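Local coordinates for protein LRIM1 (Anopheles gambiae, PDB 3O53) that acts, through a heterodimeric complex with APL1C, in regulating complement-like immunity of the mosquito, here as its leucine-rich repeat domain, at residues A[226-230]-A[249-254]; A[100-104]-A[122-126]; A[238-242]-A[266-270]. All coordinates share one frame; numbering follows the deposited sequence.

Contact 1 of 3, residues A[226-230]-A[249-254]; sequences LVLIE and FHCGTL
A buried contact of mixed polar and apolar character joins segment 226-230, which holds the short strand 228-229 on the convex side, to segment 249-254, where the chain turns into helix 251-259. Two nearly straight hydrogen bonds join the segments, one between backbones and one to a threonine hydroxyl. His250 N, at the N-cap position of the helix, donates to Val227 O over 3.0 Å, lying in the carbonyl plane on a lone pair. Three residues on, the direction reverses: Ile229 N donates to Thr253 OG1 at 2.8 Å, with an angle of 173° at the hydrogen. With chi1 at -151°, Thr253 holds this hydroxyl on the side away from its own backbone N, while CG2 turns to Val227 O. A water donates to both Ile229 O and Thr253 O, adding a third, indirect link between strand and helix.

Beneath this polar seam the Phe249 side chain runs alongside Leu226, and its CE1 corner does most of the touching. That corner lies 3.6 Å from Leu226 CB and 3.7 Å from Ile229 CD1, whereas Val227 O sits at the ring edge. Leu254 CD2 covers one ring face, offset toward the rim, and also meets Ile229 CD1 at 4.0 Å. On the other side of the seam Leu228 CD2 packs against the OG1 side of Thr253, 3.8 Å from its CB, and lies at the edge of the His250 ring; His250 ND1 is bound by Leu299 N. Cys251, next in the chain, is disulfide-bonded to Cys296. The arrangement is consistent with the C-terminal cap of extracellular leucine-rich repeat domains, in which a disulfide-linked helix closes the end of the solenoid core.

Contact 2 of 3, residues A[100-104]-A[122-126]; sequences SIETL and KKNIY
Thr103 and Leu104 pair in parallel with Asn124 and Ile125, joining strands 103-105 and 123-126 by three backbone hydrogen bonds that form the tight part of the contact. Asn124 N donates to Glu102 O, Leu104 N to Asn124 O, and Tyr126 N to Leu104 O, all at 2.8 to 2.9 Å. The last carbonyl also lies in the plane of the Tyr126 ring, at its edge, 3.5 Å from CD2. On the buried face Leu104 and Ile125 point into the core; Leu104 also touches Leu85 of the preceding strand, and Ile125 touches Leu149 of the following one. Lys123 is buried too: it lays CG 3.6 Å from Ile101 O before bends at chi3 and chi4 (-87° and -81°) carry NZ to weak hydrogen bonds with the carbonyls of Gly141 and Ser144.

The opposite face, carrying the partly exposed Thr103 and Asn124, is looser and forms the solvent side together with Glu102 and Tyr126. The Thr103 and Asn124 side chains cross at an angle, with Thr103 OG1 4.1 Å from Asn124 ND2, and Thr103 CG2 comes no nearer than 4.4 Å to Tyr126 CE2. Tyr126 instead stacks its ring on His105. Ahead of the strand, Glu102 extends away to a salt bridge with Arg83. Parallel strands from successive turns, with leucine and isoleucine turned into the core, are the hallmark of the concave face of a leucine-rich repeat solenoid, here polar and aromatic on its outer side.

Contact 3 of 3, residues A[238-242]-A[266-270]; sequences NLEHF and TVAKQ
Val267 and Ala268 bring segment 266-270 of helix 262-276 against segment 238-242, where the chain leads into strand 241-243, the last strand of the parallel array. Val267 comes first and carries most of the contact, its side chain directed at the other segment. Its CG1, held anti to the backbone N (chi1 172°), lies over the peptide link between Glu240 and His241, 3.6 Å from Glu240 C, and reaches Phe242 CB at 3.8 Å. The Val267 and Leu239 side chains cross, CG1 lying 4.2 Å from Leu239 CG, while CG2 turns to Leu239 O, a carbonyl that accepts a hydrogen bond from Arg263. Next along the helix, Ala268 sets CB 4.0 Å from Phe242 CD2, approaching the ring obliquely. A water donates to Ala268 O and Phe242 O, bridging the two backbones. One residue beyond Gln270, Thr271 takes the N-H of Phe242 on its hydroxyl oxygen. Direct contact between the segments is thus by methyl and ring carbons, and the polar groups Phe242 N and O find a threonine hydroxyl and a water, so the helix closes the strand's edge without strand pairing.

How the contacts relate
Contact 2 belongs to the middle of the solenoid, whereas contacts 1 and 3 lie together at its C-terminal end, their centres 18 Å apart and their segments alternating along the chain. Contacts 2 and 3 both reach the concave strand array: in contact 2 one strand adds to the next by direct backbone bonds, but in contact 3 the final strand is covered by a helix through apolar side chains and a water. Contact 1 lies on the convex side, combining both styles, with a backbone bond, a threonine hydroxyl and an apolar cluster round one phenylalanine. Contacts 1 and 3 are largely buried; contact 2 has a buried aliphatic face and a partly exposed polar one.

Contact 1 of 3, residues A[226-230]-A[249-254]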
ATOM      1  N   LEU A 226     -20.192   0.644  -4.121  1.00 24.40           N
ATOM      2  CA  LEU A 226     -20.427   1.744  -5.044  1.00 28.02           C
ATOM      3  C   LEU A 226     -21.869   1.782  -5.531  1.00 31.84           C
ATOM      4  O   LEU A 226     -22.421   0.774  -5.957  1.00 30.09           O
ATOM      5  CB  LEU A 226     -19.497   1.639  -6.254  1.00 24.52           C
ATOM      6  CG  LEU A 226     -18.003   1.777  -5.967  1.00 27.07           C
ATOM      7  CD1 LEU A 226     -17.212   1.549  -7.248  1.00 26.93           C
ATOM      8  CD2 LEU A 226     -17.664   3.154  -5.348  1.00 24.44           C
ATOM      9  N   VAL A 227     -22.461   2.967  -5.480  1.00 30.41           N
ATOM     10  CA  VAL A 227     -23.789   3.192  -6.032  1.00 29.84           C
ATOM     11  C   VAL A 227     -23.681   4.069  -7.282  1.00 32.87           C
ATOM     12  O   VAL A 227     -24.374   3.845  -8.274  1.00 26.66           O
ATOM     13  CB  VAL A 227     -24.703   3.901  -5.016  1.00 34.30           C
ATOM     14  CG1 VAL A 227     -26.121   3.968  -5.548  1.00 41.31           C
ATOM     15  CG2 VAL A 227     -24.661   3.192  -3.658  1.00 29.86           C
ATOM     16  N   LEU A 228     -22.801   5.065  -7.229  1.00 29.26           N
ATOM     17  CA  LEU A 228     -22.655   6.032  -8.314  1.00 33.38           C
ATOM     18  C   LEU A 228     -21.206   6.213  -8.742  1.00 31.34           C
ATOM     19  O   LEU A 228     -20.285   6.024  -7.951  1.00 25.81           O
ATOM     20  CB  LEU A 228     -23.196   7.402  -7.888  1.00 32.45           C
ATOM     21  CG  LEU A 228     -24.674   7.479  -7.525  1.00 39.22           C
ATOM     22  CD1 LEU A 228     -25.057   8.922  -7.186  1.00 38.83           C
ATOM     23  CD2 LEU A 228     -25.521   6.937  -8.667  1.00 37.71           C
ATOM     24  N   ILE A 229     -21.036   6.616  -9.997  1.00 29.57           N
ATOM     25  CA  ILE A 229     -19.742   6.956 -10.580  1.00 37.51           C
ATOM     26  C   ILE A 229     -19.841   8.357 -11.160  1.00 35.67           C
ATOM     27  O   ILE A 229     -20.841   8.695 -11.790  1.00 28.41           O
ATOM     28  CB  ILE A 229     -19.384   6.010 -11.754  1.00 29.88           C
ATOM     29  CG1 ILE A 229     -19.311   4.563 -11.276  1.00 27.57           C
ATOM     30  CG2 ILE A 229     -18.058   6.434 -12.408  1.00 30.74           C
ATOM     31  CD1 ILE A 229     -19.136   3.532 -12.411  1.00 29.39           C
ATOM     32  N   GLU A 230     -18.804   9.161 -10.965  1.00 30.60           N
ATOM     33  CA  GLU A 230     -18.758  10.513 -11.520  1.00 34.67           C
ATOM     34  C   GLU A 230     -18.707  10.421 -13.043  1.00 37.10           C
ATOM     35  O   GLU A 230     -17.779   9.838 -13.600  1.00 34.14           O
ATOM     36  CB  GLU A 230     -17.528  11.259 -10.984  1.00 31.73           C
ATOM     37  CG  GLU A 230     -17.233  12.573 -11.690  1.00 40.54           C
ATOM     38  CD  GLU A 230     -18.409  13.539 -11.630  1.00 50.55           C
ATOM     39  OE1 GLU A 230     -18.830  13.899 -10.512  1.00 58.30           O
ATOM     40  OE2 GLU A 230     -18.909  13.933 -12.699  1.00 46.65           O
ATOM     41  N   PHE A 249     -24.467  -0.790  -8.132  1.00 26.17           N
ATOM     42  CA  PHE A 249     -24.636   0.369  -9.004  1.00 34.63           C
ATOM     43  C   PHE A 249     -26.086   0.672  -9.351  1.00 40.04           C
ATOM     44  O   PHE A 249     -26.893  -0.233  -9.518  1.00 31.40           O
ATOM     45  CB  PHE A 249     -23.892   0.153 -10.324  1.00 32.88           C
ATOM     46  CG  PHE A 249     -22.406   0.194 -10.195  1.00 34.60           C
ATOM     47  CD1 PHE A 249     -21.764   1.360  -9.817  1.00 31.89           C
ATOM     48  CD2 PHE A 249     -21.646  -0.931 -10.479  1.00 30.40           C
ATOM     49  CE1 PHE A 249     -20.391   1.401  -9.702  1.00 32.46           C
ATOM     50  CE2 PHE A 249     -20.267  -0.897 -10.363  1.00 32.78           C
ATOM     51  CZ  PHE A 249     -19.638   0.268  -9.973  1.00 28.00           C
ATOM     52  N   HIS A 250     -26.394   1.959  -9.478  1.00 31.42           N
ATOM     53  CA  HIS A 250     -27.605   2.395 -10.148  1.00 33.58           C
ATOM     54  C   HIS A 250     -27.348   2.298 -11.647  1.00 34.85           C
ATOM     55  O   HIS A 250     -26.316   2.762 -12.128  1.00 27.52           O
ATOM     56  CB  HIS A 250     -27.935   3.838  -9.740  1.00 45.29           C
ATOM     57  CG  HIS A 250     -28.816   4.564 -10.708  1.00 65.09           C
ATOM     58  ND1 HIS A 250     -30.043   4.081 -11.112  1.00 69.21           N
ATOM     59  CD2 HIS A 250     -28.659   5.756 -11.332  1.00 72.09           C
ATOM     60  CE1 HIS A 250     -30.596   4.937 -11.952  1.00 76.14           C
ATOM     61  NE2 HIS A 250     -29.777   5.962 -12.102  1.00 72.40           N
ATOM     62  N   CYS A 251     -28.265   1.679 -12.385  1.00 39.04           N
ATOM     63  CA  CYS A 251     -28.069   1.481 -13.820  1.00 43.64           C
ATOM     64  C   CYS A 251     -27.740   2.784 -14.534  1.00 40.33           C
ATOM     65  O   CYS A 251     -26.845   2.826 -15.377  1.00 35.42           O
ATOM     66  CB  CYS A 251     -29.307   0.841 -14.451  1.00 53.68           C
ATOM     67  SG  CYS A 251     -29.489  -0.900 -14.036  1.00 48.17           S
ATOM     68  N   GLY A 252     -28.455   3.848 -14.191  1.00 38.96           N
ATOM     69  CA  GLY A 252     -28.224   5.134 -14.817  1.00 36.88           C
ATOM     70  C   GLY A 252     -26.774   5.569 -14.718  1.00 36.62           C
ATOM     71  O   GLY A 252     -26.248   6.193 -15.635  1.00 31.25           O
ATOM     72  N   THR A 253     -26.112   5.250 -13.608  1.00 33.40           N
ATOM     73  CA  THR A 253     -24.751   5.733 -13.423  1.00 33.26           C
ATOM     74  C   THR A 253     -23.802   5.003 -14.380  1.00 32.08           C
ATOM     75  O   THR A 253     -22.868   5.597 -14.916  1.00 30.54           O
ATOM     76  CB  THR A 253     -24.287   5.599 -11.961  1.00 38.73           C
ATOM     77  OG1 THR A 253     -23.323   6.620 -11.672  1.00 37.22           O
ATOM     78  CG2 THR A 253     -23.679   4.213 -11.691  1.00 32.44           C
ATOM     79  N   LEU A 254     -24.053   3.718 -14.609  1.00 33.13           N
ATOM     80  CA  LEU A 254     -23.262   2.964 -15.575  1.00 38.22           C
ATOM     81  C   LEU A 254     -23.528   3.460 -16.999  1.00 38.10           C
ATOM     82  O   LEU A 254     -22.600   3.672 -17.772  1.00 35.49           O
ATOM     83  CB  LEU A 254     -23.561   1.469 -15.466  1.00 36.59           C
ATOM     84  CG  LEU A 254     -23.122   0.825 -14.148  1.00 35.37           C
ATOM     85  CD1 LEU A 254     -23.671  -0.575 -14.030  1.00 37.01           C
ATOM     86  CD2 LEU A 254     -21.598   0.820 -14.036  1.00 36.25           C
TER
HETATM   87  O   HOH W   1     -22.173   8.219 -14.211  1.00 32.22           O

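Contact 2 of 3, residues A[100-104]-A[122-126]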
ATOM      1  N   SER A 100      18.980   7.087   3.279  1.00 40.89           N
ATOM      2  CA  SER A 100      19.413   6.260   2.146  1.00 39.69           C
ATOM      3  C   SER A 100      18.469   5.100   1.855  1.00 38.26           C
ATOM      4  O   SER A 100      18.725   4.286   0.963  1.00 36.75           O
ATOM      5  CB  SER A 100      20.816   5.700   2.394  1.00 45.80           C
ATOM      6  OG  SER A 100      21.770   6.738   2.432  1.00 55.78           O
ATOM      7  N   ILE A 101      17.380   5.018   2.608  1.00 36.85           N
ATOM      8  CA  ILE A 101      16.414   3.943   2.416  1.00 38.16           C
ATOM      9  C   ILE A 101      15.788   3.997   1.027  1.00 35.08           C
ATOM     10  O   ILE A 101      15.238   5.019   0.602  1.00 41.99           O
ATOM     11  CB  ILE A 101      15.320   3.982   3.500  1.00 36.29           C
ATOM     12  CG1 ILE A 101      15.945   3.704   4.864  1.00 41.98           C
ATOM     13  CG2 ILE A 101      14.259   2.940   3.240  1.00 38.32           C
ATOM     14  CD1 ILE A 101      16.580   2.316   4.972  1.00 43.77           C
ATOM     15  N   GLU A 102      15.880   2.875   0.330  1.00 33.34           N
ATOM     16  CA  GLU A 102      15.309   2.729  -0.999  1.00 39.71           C
ATOM     17  C   GLU A 102      14.229   1.656  -0.959  1.00 39.67           C
ATOM     18  O   GLU A 102      13.241   1.748  -1.672  1.00 39.71           O
ATOM     19  CB  GLU A 102      16.395   2.333  -2.012  1.00 40.86           C
ATOM     20  CG  GLU A 102      17.547   3.328  -2.117  1.00 49.29           C
ATOM     21  CD  GLU A 102      18.647   2.884  -3.081  1.00 65.62           C
ATOM     22  OE1 GLU A 102      18.723   1.679  -3.420  1.00 60.34           O
ATOM     23  OE2 GLU A 102      19.448   3.748  -3.496  1.00 69.64           O
ATOM     24  N   THR A 103      14.421   0.640  -0.121  1.00 37.73           N
ATOM     25  CA  THR A 103      13.483  -0.476  -0.048  1.00 35.28           C
ATOM     26  C   THR A 103      13.206  -0.845   1.395  1.00 35.39           C
ATOM     27  O   THR A 103      14.126  -1.144   2.152  1.00 34.11           O
ATOM     28  CB  THR A 103      14.031  -1.720  -0.781  1.00 40.86           C
ATOM     29  OG1 THR A 103      14.206  -1.415  -2.167  1.00 39.42           O
ATOM     30  CG2 THR A 103      13.061  -2.890  -0.653  1.00 39.66           C
ATOM     31  N   LEU A 104      11.932  -0.816   1.775  1.00 28.79           N
ATOM     32  CA  LEU A 104      11.547  -1.032   3.165  1.00 27.57           C
ATOM     33  C   LEU A 104      10.506  -2.145   3.217  1.00 32.34           C
ATOM     34  O   LEU A 104       9.365  -1.965   2.800  1.00 32.54           O
ATOM     35  CB  LEU A 104      10.967   0.258   3.751  1.00 27.61           C
ATOM     36  CG  LEU A 104      10.567   0.232   5.225  1.00 32.73           C
ATOM     37  CD1 LEU A 104      11.769  -0.122   6.063  1.00 33.08           C
ATOM     38  CD2 LEU A 104       9.982   1.578   5.664  1.00 32.20           C
ATOM     39  N   LYS A 122      14.229   7.282  -4.901  1.00 45.38           N
ATOM     40  CA  LYS A 122      12.883   6.739  -4.831  1.00 44.24           C
ATOM     41  C   LYS A 122      12.784   5.695  -3.719  1.00 41.95           C
ATOM     42  O   LYS A 122      13.787   5.109  -3.323  1.00 44.39           O
ATOM     43  CB  LYS A 122      12.500   6.123  -6.178  1.00 45.46           C
ATOM     44  CG  LYS A 122      12.273   7.157  -7.266  1.00 49.99           C
ATOM     45  CD  LYS A 122      12.026   6.515  -8.618  1.00 55.39           C
ATOM     46  CE  LYS A 122      11.660   7.564  -9.663  1.00 63.50           C
ATOM     47  NZ  LYS A 122      11.506   6.989 -11.034  1.00 57.39           N
ATOM     48  N   LYS A 123      11.569   5.458  -3.232  1.00 36.17           N
ATOM     49  CA  LYS A 123      11.333   4.506  -2.150  1.00 38.04           C
ATOM     50  C   LYS A 123      10.306   3.449  -2.552  1.00 32.50           C
ATOM     51  O   LYS A 123       9.303   3.754  -3.184  1.00 35.01           O
ATOM     52  CB  LYS A 123      10.805   5.237  -0.912  1.00 40.17           C
ATOM     53  CG  LYS A 123      11.830   6.059  -0.182  1.00 44.95           C
ATOM     54  CD  LYS A 123      11.263   6.602   1.128  1.00 50.21           C
ATOM     55  CE  LYS A 123      10.546   7.922   0.925  1.00 54.29           C
ATOM     56  NZ  LYS A 123      11.487   9.082   0.865  1.00 45.20           N
ATOM     57  N   ASN A 124      10.556   2.206  -2.166  1.00 33.76           N
ATOM     58  CA  ASN A 124       9.582   1.138  -2.332  1.00 32.46           C
ATOM     59  C   ASN A 124       9.224   0.674  -0.924  1.00 35.86           C
ATOM     60  O   ASN A 124      10.090   0.252  -0.171  1.00 36.25           O
ATOM     61  CB  ASN A 124      10.166  -0.000  -3.166  1.00 30.29           C
ATOM     62  CG  ASN A 124      10.475   0.429  -4.595  1.00 35.75           C
ATOM     63  OD1 ASN A 124       9.594   0.878  -5.323  1.00 40.29           O
ATOM     64  ND2 ASN A 124      11.729   0.312  -4.990  1.00 46.73           N
ATOM     65  N   ILE A 125       7.951   0.782  -0.568  1.00 29.06           N
ATOM     66  CA  ILE A 125       7.518   0.617   0.821  1.00 29.36           C
ATOM     67  C   ILE A 125       6.469  -0.483   0.932  1.00 29.17           C
ATOM     68  O   ILE A 125       5.402  -0.392   0.335  1.00 32.27           O
ATOM     69  CB  ILE A 125       6.920   1.924   1.363  1.00 27.77           C
ATOM     70  CG1 ILE A 125       8.010   2.999   1.459  1.00 32.97           C
ATOM     71  CG2 ILE A 125       6.247   1.685   2.737  1.00 25.73           C
ATOM     72  CD1 ILE A 125       7.476   4.402   1.718  1.00 32.31           C
ATOM     73  N   TYR A 126       6.790  -1.518   1.703  1.00 26.34           N
ATOM     74  CA  TYR A 126       5.930  -2.680   1.848  1.00 30.79           C
ATOM     75  C   TYR A 126       5.423  -2.757   3.279  1.00 27.63           C
ATOM     76  O   TYR A 126       6.158  -3.158   4.163  1.00 25.06           O
ATOM     77  CB  TYR A 126       6.714  -3.956   1.520  1.00 31.34           C
ATOM     78  CG  TYR A 126       7.203  -4.016   0.093  1.00 32.96           C
ATOM     79  CD1 TYR A 126       6.462  -4.660  -0.883  1.00 38.84           C
ATOM     80  CD2 TYR A 126       8.405  -3.424  -0.281  1.00 35.31           C
ATOM     81  CE1 TYR A 126       6.903  -4.725  -2.198  1.00 45.01           C
ATOM     82  CE2 TYR A 126       8.856  -3.485  -1.604  1.00 39.98           C
ATOM     83  CZ  TYR A 126       8.096  -4.134  -2.549  1.00 45.12           C
ATOM     84  OH  TYR A 126       8.521  -4.197  -3.860  1.00 46.71           O
TER

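Contact 3 of 3, residues A[238-242]-A[266-270]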
ATOM      1  N   ASN A 238      -4.272   3.399 -21.970  1.00 46.31           N
ATOM      2  CA  ASN A 238      -3.400   2.544 -21.167  1.00 52.11           C
ATOM      3  C   ASN A 238      -4.182   1.468 -20.432  1.00 42.68           C
ATOM      4  O   ASN A 238      -3.655   0.407 -20.115  1.00 34.69           O
ATOM      5  CB  ASN A 238      -2.647   3.376 -20.130  1.00 56.21           C
ATOM      6  CG  ASN A 238      -1.606   4.268 -20.749  1.00 72.64           C
ATOM      7  OD1 ASN A 238      -1.111   3.995 -21.840  1.00 65.98           O
ATOM      8  ND2 ASN A 238      -1.255   5.342 -20.051  1.00 85.23           N
ATOM      9  N   LEU A 239      -5.443   1.759 -20.145  1.00 42.78           N
ATOM     10  CA  LEU A 239      -6.257   0.897 -19.304  1.00 39.83           C
ATOM     11  C   LEU A 239      -6.410  -0.502 -19.910  1.00 41.75           C
ATOM     12  O   LEU A 239      -6.883  -0.645 -21.030  1.00 41.24           O
ATOM     13  CB  LEU A 239      -7.625   1.547 -19.105  1.00 34.60           C
ATOM     14  CG  LEU A 239      -8.572   0.897 -18.096  1.00 33.66           C
ATOM     15  CD1 LEU A 239      -8.096   1.162 -16.667  1.00 29.52           C
ATOM     16  CD2 LEU A 239      -9.994   1.411 -18.298  1.00 33.50           C
ATOM     17  N   GLU A 240      -6.000  -1.531 -19.167  1.00 40.88           N
ATOM     18  CA  GLU A 240      -6.136  -2.925 -19.615  1.00 34.45           C
ATOM     19  C   GLU A 240      -6.941  -3.778 -18.624  1.00 36.13           C
ATOM     20  O   GLU A 240      -7.374  -4.875 -18.954  1.00 34.93           O
ATOM     21  CB  GLU A 240      -4.761  -3.564 -19.778  1.00 43.22           C
ATOM     22  CG  GLU A 240      -3.812  -2.817 -20.691  1.00 68.96           C
ATOM     23  CD  GLU A 240      -2.419  -3.433 -20.701  1.00 84.45           C
ATOM     24  OE1 GLU A 240      -2.183  -4.388 -19.928  1.00 75.75           O
ATOM     25  OE2 GLU A 240      -1.561  -2.959 -21.480  1.00 92.63           O
ATOM     26  N   HIS A 241      -7.123  -3.286 -17.403  1.00 30.76           N
ATOM     27  CA  HIS A 241      -7.781  -4.071 -16.360  1.00 28.97           C
ATOM     28  C   HIS A 241      -8.628  -3.121 -15.522  1.00 30.58           C
ATOM     29  O   HIS A 241      -8.120  -2.152 -14.955  1.00 30.92           O
ATOM     30  CB  HIS A 241      -6.735  -4.808 -15.504  1.00 29.27           C
ATOM     31  CG  HIS A 241      -7.312  -5.586 -14.356  1.00 29.23           C
ATOM     32  ND1 HIS A 241      -7.364  -6.965 -14.340  1.00 29.46           N
ATOM     33  CD2 HIS A 241      -7.846  -5.178 -13.178  1.00 27.01           C
ATOM     34  CE1 HIS A 241      -7.904  -7.375 -13.205  1.00 30.03           C
ATOM     35  NE2 HIS A 241      -8.213  -6.310 -12.484  1.00 26.45           N
ATOM     36  N   PHE A 242      -9.927  -3.380 -15.483  1.00 27.78           N
ATOM     37  CA  PHE A 242     -10.874  -2.469 -14.877  1.00 29.94           C
ATOM     38  C   PHE A 242     -11.923  -3.318 -14.174  1.00 32.87           C
ATOM     39  O   PHE A 242     -12.756  -3.946 -14.825  1.00 33.86           O
ATOM     40  CB  PHE A 242     -11.498  -1.591 -15.970  1.00 31.67           C
ATOM     41  CG  PHE A 242     -12.387  -0.488 -15.455  1.00 26.86           C
ATOM     42  CD1 PHE A 242     -11.858   0.737 -15.087  1.00 27.65           C
ATOM     43  CD2 PHE A 242     -13.759  -0.669 -15.380  1.00 26.64           C
ATOM     44  CE1 PHE A 242     -12.684   1.755 -14.635  1.00 32.80           C
ATOM     45  CE2 PHE A 242     -14.589   0.341 -14.937  1.00 28.36           C
ATOM     46  CZ  PHE A 242     -14.060   1.556 -14.564  1.00 29.82           C
ATOM     47  N   THR A 266     -15.638  -1.947 -22.655  1.00 32.88           N
ATOM     48  CA  THR A 266     -15.073  -3.127 -23.291  1.00 39.61           C
ATOM     49  C   THR A 266     -13.999  -3.753 -22.408  1.00 44.64           C
ATOM     50  O   THR A 266     -13.908  -4.976 -22.290  1.00 36.18           O
ATOM     51  CB  THR A 266     -14.457  -2.749 -24.646  1.00 43.68           C
ATOM     52  OG1 THR A 266     -15.492  -2.250 -25.501  1.00 44.00           O
ATOM     53  CG2 THR A 266     -13.766  -3.951 -25.295  1.00 35.99           C
ATOM     54  N   VAL A 267     -13.193  -2.904 -21.778  1.00 43.49           N
ATOM     55  CA  VAL A 267     -12.153  -3.377 -20.873  1.00 43.19           C
ATOM     56  C   VAL A 267     -12.785  -4.052 -19.656  1.00 31.54           C
ATOM     57  O   VAL A 267     -12.280  -5.052 -19.170  1.00 34.51           O
ATOM     58  CB  VAL A 267     -11.225  -2.231 -20.419  1.00 38.79           C
ATOM     59  CG1 VAL A 267     -10.269  -2.714 -19.332  1.00 34.22           C
ATOM     60  CG2 VAL A 267     -10.447  -1.672 -21.608  1.00 35.80           C
ATOM     61  N   ALA A 268     -13.900  -3.511 -19.189  1.00 31.86           N
ATOM     62  CA  ALA A 268     -14.624  -4.074 -18.052  1.00 30.42           C
ATOM     63  C   ALA A 268     -15.106  -5.484 -18.376  1.00 33.75           C
ATOM     64  O   ALA A 268     -14.964  -6.402 -17.572  1.00 31.50           O
ATOM     65  CB  ALA A 268     -15.809  -3.199 -17.702  1.00 25.99           C
ATOM     66  N   LYS A 269     -15.700  -5.656 -19.550  1.00 31.80           N
ATOM     67  CA  LYS A 269     -16.172  -6.975 -19.943  1.00 35.99           C
ATOM     68  C   LYS A 269     -15.011  -7.961 -20.044  1.00 32.64           C
ATOM     69  O   LYS A 269     -15.091  -9.074 -19.533  1.00 33.15           O
ATOM     70  CB  LYS A 269     -16.923  -6.910 -21.273  1.00 41.41           C
ATOM     71  CG  LYS A 269     -17.349  -8.270 -21.798  1.00 58.21           C
ATOM     72  CD  LYS A 269     -17.704  -8.200 -23.279  1.00 88.45           C
ATOM     73  CE  LYS A 269     -16.490  -7.835 -24.133  1.00101.59           C
ATOM     74  NZ  LYS A 269     -16.830  -7.680 -25.575  1.00109.61           N
ATOM     75  N   GLN A 270     -13.938  -7.565 -20.717  1.00 29.86           N
ATOM     76  CA  GLN A 270     -12.781  -8.443 -20.874  1.00 36.34           C
ATOM     77  C   GLN A 270     -12.190  -8.815 -19.522  1.00 34.00           C
ATOM     78  O   GLN A 270     -11.740  -9.942 -19.309  1.00 29.19           O
ATOM     79  CB  GLN A 270     -11.703  -7.771 -21.727  1.00 38.34           C
ATOM     80  CG  GLN A 270     -12.047  -7.708 -23.203  1.00 52.69           C
ATOM     81  CD  GLN A 270     -11.054  -6.886 -23.995  1.00 68.73           C
ATOM     82  OE1 GLN A 270     -10.461  -5.939 -23.480  1.00 71.12           O
ATOM     83  NE2 GLN A 270     -10.870  -7.244 -25.259  1.00 78.54           N
TER
HETATM   84  O   HOH W   2     -14.679  -5.833 -14.824  1.00 31.79           O